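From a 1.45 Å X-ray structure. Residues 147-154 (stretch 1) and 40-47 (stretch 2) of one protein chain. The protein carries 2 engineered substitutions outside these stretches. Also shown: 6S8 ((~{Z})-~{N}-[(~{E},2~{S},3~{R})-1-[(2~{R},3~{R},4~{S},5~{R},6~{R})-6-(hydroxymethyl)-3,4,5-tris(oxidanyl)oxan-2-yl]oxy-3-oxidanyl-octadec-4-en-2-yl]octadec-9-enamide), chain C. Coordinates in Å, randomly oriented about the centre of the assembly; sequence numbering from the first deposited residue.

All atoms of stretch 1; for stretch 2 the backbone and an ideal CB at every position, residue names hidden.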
# COMPACT_ATOMS: atom_id res chain seq x y z
N LEU A 147 -1.67 -3.99 -19.24
CA LEU A 147 -1.22 -5.39 -19.31
C LEU A 147 -1.56 -6.15 -18.05
O LEU A 147 -2.13 -7.24 -18.11
CB LEU A 147 0.30 -5.55 -19.64
CG LEU A 147 0.85 -5.13 -21.01
CD1 LEU A 147 2.41 -5.04 -21.07
CD2 LEU A 147 0.40 -6.14 -22.09
N ALA A 148 -1.29 -5.56 -16.91
CA ALA A 148 -1.54 -6.15 -15.63
C ALA A 148 -3.06 -6.42 -15.49
O ALA A 148 -3.47 -7.48 -15.04
CB ALA A 148 -1.06 -5.23 -14.48
N LEU A 149 -3.85 -5.43 -15.92
CA LEU A 149 -5.30 -5.47 -15.79
C LEU A 149 -5.88 -6.65 -16.58
O LEU A 149 -6.81 -7.35 -16.11
CB LEU A 149 -5.90 -4.08 -16.20
CG LEU A 149 -7.40 -3.93 -16.21
CD1 LEU A 149 -7.85 -3.98 -14.77
CD2 LEU A 149 -7.82 -2.62 -16.90
N ARG A 150 -5.34 -6.89 -17.78
CA ARG A 150 -5.80 -8.03 -18.58
C ARG A 150 -5.59 -9.36 -17.91
O ARG A 150 -6.31 -10.33 -18.21
CB ARG A 150 -5.15 -7.99 -19.98
CG ARG A 150 -5.65 -6.85 -20.84
CD ARG A 150 -4.83 -6.69 -22.10
NE ARG A 150 -5.21 -5.45 -22.77
CZ ARG A 150 -4.40 -4.43 -23.00
NH1 ARG A 150 -3.12 -4.48 -22.64
NH2 ARG A 150 -4.88 -3.36 -23.61
N ALA A 151 -4.60 -9.42 -17.03
CA ALA A 151 -4.21 -10.66 -16.29
C ALA A 151 -4.85 -10.70 -14.89
O ALA A 151 -4.50 -11.55 -14.08
CB ALA A 151 -2.67 -10.78 -16.14
N ALA A 152 -5.77 -9.80 -14.61
CA ALA A 152 -6.45 -9.76 -13.32
C ALA A 152 -7.10 -11.09 -13.00
O ALA A 152 -7.69 -11.76 -13.89
CB ALA A 152 -7.48 -8.65 -13.28
N PRO A 153 -7.06 -11.48 -11.71
CA PRO A 153 -7.72 -12.72 -11.35
C PRO A 153 -9.26 -12.67 -11.39
O PRO A 153 -9.83 -11.60 -11.31
CB PRO A 153 -7.26 -12.94 -9.91
CG PRO A 153 -7.07 -11.56 -9.36
CD PRO A 153 -6.45 -10.83 -10.55
N SER A 154 -9.91 -13.84 -11.58
CA SER A 154 -11.33 -13.95 -11.28
C SER A 154 -11.59 -13.56 -9.83
O SER A 154 -10.70 -13.60 -8.98
CB SER A 154 -11.86 -15.36 -11.48
OG SER A 154 -11.17 -16.34 -10.69
N UNK A 40 0.92 -15.11 -5.14
CA UNK A 40 -0.10 -16.15 -5.31
C UNK A 40 -0.89 -15.85 -6.63
O UNK A 40 -1.26 -16.76 -7.34
CB UNK A 40 -1.03 -16.19 -4.10
N UNK A 41 -1.17 -14.60 -6.90
CA UNK A 41 -2.02 -14.21 -8.03
C UNK A 41 -1.32 -14.08 -9.38
O UNK A 41 -1.98 -14.23 -10.44
CB UNK A 41 -2.69 -12.87 -7.70
N UNK A 42 -0.02 -13.83 -9.37
CA UNK A 42 0.66 -13.65 -10.62
C UNK A 42 2.12 -13.37 -10.46
O UNK A 42 2.58 -12.25 -10.52
CB UNK A 42 0.00 -12.52 -11.41
N UNK A 43 2.87 -14.44 -10.26
CA UNK A 43 4.27 -14.21 -9.88
C UNK A 43 5.10 -13.48 -10.96
O UNK A 43 6.04 -12.74 -10.62
CB UNK A 43 4.93 -15.55 -9.56
N UNK A 44 4.76 -13.70 -12.25
CA UNK A 44 5.44 -12.99 -13.35
C UNK A 44 4.73 -11.70 -13.68
O UNK A 44 5.33 -10.59 -13.77
CB UNK A 44 5.52 -13.87 -14.60
N UNK A 45 3.42 -11.82 -13.88
CA UNK A 45 2.63 -10.71 -14.43
C UNK A 45 2.57 -9.53 -13.47
O UNK A 45 2.51 -8.43 -13.91
CB UNK A 45 1.21 -11.18 -14.76
N UNK A 46 2.62 -9.79 -12.16
CA UNK A 46 2.65 -8.72 -11.19
C UNK A 46 4.01 -8.45 -10.59
O UNK A 46 4.09 -7.67 -9.62
CB UNK A 46 1.66 -9.03 -10.06
N UNK A 47 5.06 -8.97 -11.20
CA UNK A 47 6.42 -8.76 -10.70
C UNK A 47 6.75 -7.23 -10.64
O UNK A 47 7.43 -6.79 -9.72
CB UNK A 47 7.42 -9.49 -11.59
C1 6S8 C . 7.35 4.67 -10.27
C2 6S8 C . 6.20 3.74 -10.57
N2 6S8 C . 5.65 3.24 -9.32
C3 6S8 C . 6.71 2.55 -11.44
O3 6S8 C . 7.30 3.12 -12.63
C4 6S8 C . 5.57 1.65 -11.78
C5 6S8 C . 5.57 0.37 -11.40
C6 6S8 C . 4.50 -0.64 -11.70
C7 6S8 C . 3.26 -0.16 -12.41
C8 6S8 C . 2.68 -1.42 -12.99
C9 6S8 C . 1.21 -1.25 -13.07
C10 6S8 C . 0.63 -1.48 -11.70
C11 6S8 C . -0.30 -2.71 -11.70
C12 6S8 C . -1.32 -2.55 -10.59
C13 6S8 C . -1.46 -3.74 -9.65
C14 6S8 C . -2.25 -4.92 -10.19
C15 6S8 C . -3.04 -5.63 -9.07
C16 6S8 C . -2.93 -7.14 -8.98
C17 6S8 C . -4.21 -7.99 -9.00
C18 6S8 C . -5.15 -7.84 -7.81
C1A 6S8 C . 9.12 4.87 -8.65
O1A 6S8 C . 8.38 4.03 -9.52
C2A 6S8 C . 9.73 4.04 -7.55
O2A 6S8 C . 8.66 3.45 -6.79
C3A 6S8 C . 10.70 4.86 -6.70
O3A 6S8 C . 11.35 4.01 -5.78
C4A 6S8 C . 11.69 5.57 -7.60
O4A 6S8 C . 12.66 4.65 -8.11
O5A 6S8 C . 11.24 7.54 -10.77
C5M 6S8 C . 10.97 6.33 -8.69
C6A 6S8 C . 11.94 7.01 -9.62
O6A 6S8 C . 10.16 5.42 -9.44
CAA 6S8 C . 4.38 3.37 -8.99
OAA 6S8 C . 3.54 3.99 -9.63
CAB 6S8 C . 4.03 2.73 -7.68
CAC 6S8 C . 3.70 1.31 -8.22
CAD 6S8 C . 2.38 0.90 -7.74
CAE 6S8 C . 2.61 -0.32 -6.89
CAF 6S8 C . 1.23 -0.72 -6.39
CAG 6S8 C . 1.25 -0.98 -4.88
CAH 6S8 C . 0.37 -2.18 -4.51
CAI 6S8 C . -1.06 -1.76 -4.76
CAJ 6S8 C . -1.99 -2.57 -5.27
CAK 6S8 C . -1.78 -4.01 -5.63
CAL 6S8 C . -3.23 -4.52 -5.57
CAM 6S8 C . -3.36 -6.01 -5.38
CAN 6S8 C . -2.69 -6.44 -4.10
CAO 6S8 C . -3.37 -7.67 -3.56
CAP 6S8 C . -4.45 -7.35 -2.56
CAQ 6S8 C . -4.29 -8.14 -1.30
CAR 6S8 C . -4.73 -7.27 -0.19

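Position 40 lies in the last part of a helix, and no atom of stretch 1 comes within 5.5 Å of its ideal CB. Nothing here selects a side chain, and many helix-tolerant residues would serve. The deposited residue is Lys40, which makes no contact with stretch 1.

At position 41 the backbone is still helical and CA-to-CB points toward stretch 1, with the ideal CB 4.9 Å from CG of Pro153. A proline ring offers carbon and no polar partner, so a medium-sized aliphatic such as leucine, isoleucine or methionine would suit. It is Leu41, in the m, t rotamer, whose CD2 packs 4.1 Å from CB of Pro153. Its backbone matters too: one water donates to Leu41 O (2.8 Å from the water O) and to Ala151 O (3.0 Å from the water O), bridging the stretches, which share no direct hydrogen bond.

Position 42 leaves the helix with phi 180° and psi 81°, a region in which a residue with a CB is strained. Glycine is the strong expectation, and Gly42 is found. Its O accepts a hydrogen bond from the N of residue 46 at 3.0 Å.

Positions 43 and 44 carry helical angles but lie out of reach of stretch 1. The phi of -63° at 43 permits proline, among many others; it is Pro43. At 44, where a type I turn begins, polar residues would do well, though the geometry does not demand one; it is Thr44, whose O accepts from the N of residue 47 at 3.0 Å.

Position 45 points toward stretch 1, its ideal CB 4.1 Å from CB of Ala151. The neighbour is a small methyl group, so a compact apolar residue, such as alanine, valine or isoleucine, would fit. Val45 sets CG2 3.9 Å from Ala151 CB.

At position 46 CA-to-CB runs sideways and the ideal CB touches nothing of stretch 1. Beyond it, however, lie Ala148, Ala151, Pro153 and an alkyl chain of the lipid, so a long apolar side chain, aromatic or perhaps methionine or leucine, could reach them. Phe46 does so with chi1 at -54°. Its CE1 lies 4.2 Å from Ala148 CB and 3.6 Å from Ala148 O, which sits at the ring edge, where the aromatic hydrogens are slightly positive. Pro153 CD is 4.4 Å from Phe46 CZ, while 6S8 C17, 3.8 Å from Phe46 CZ, lies over one face.

Position 47 starts the next helix, out of reach of stretch 1. Many residues would suit; Ala47 is a good helix former.

Stretch 2, residues 40-47: KLGPTVFA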
# COMPACT_ATOMS: atom_id res chain seq x y z
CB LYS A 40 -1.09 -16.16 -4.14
CG LYS A 40 -0.66 -16.68 -2.80
CD LYS A 40 -1.86 -16.73 -1.83
CE LYS A 40 -1.48 -16.79 -0.36
NZ LYS A 40 -0.71 -18.00 0.01
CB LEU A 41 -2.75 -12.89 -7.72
CG LEU A 41 -3.70 -12.92 -6.51
CD1 LEU A 41 -4.22 -11.57 -6.17
CD2 LEU A 41 -4.80 -13.91 -6.81
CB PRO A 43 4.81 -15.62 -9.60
CG PRO A 43 3.69 -16.55 -9.94
CD PRO A 43 2.45 -15.84 -10.25
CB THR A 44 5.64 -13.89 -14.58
OG1 THR A 44 6.49 -15.00 -14.22
CG2 THR A 44 6.29 -13.05 -15.76
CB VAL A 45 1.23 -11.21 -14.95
CG1 VAL A 45 1.30 -12.32 -16.02
CG2 VAL A 45 0.30 -11.70 -13.82
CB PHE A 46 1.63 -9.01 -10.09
CG PHE A 46 0.25 -9.25 -10.64
CD1 PHE A 46 -0.24 -8.50 -11.72
CD2 PHE A 46 -0.53 -10.26 -10.15
CE1 PHE A 46 -1.52 -8.75 -12.24
CE2 PHE A 46 -1.80 -10.53 -10.69
CZ PHE A 46 -2.30 -9.75 -11.72
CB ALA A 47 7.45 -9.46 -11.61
O HOH W 1 -4.25 -13.10 -11.56
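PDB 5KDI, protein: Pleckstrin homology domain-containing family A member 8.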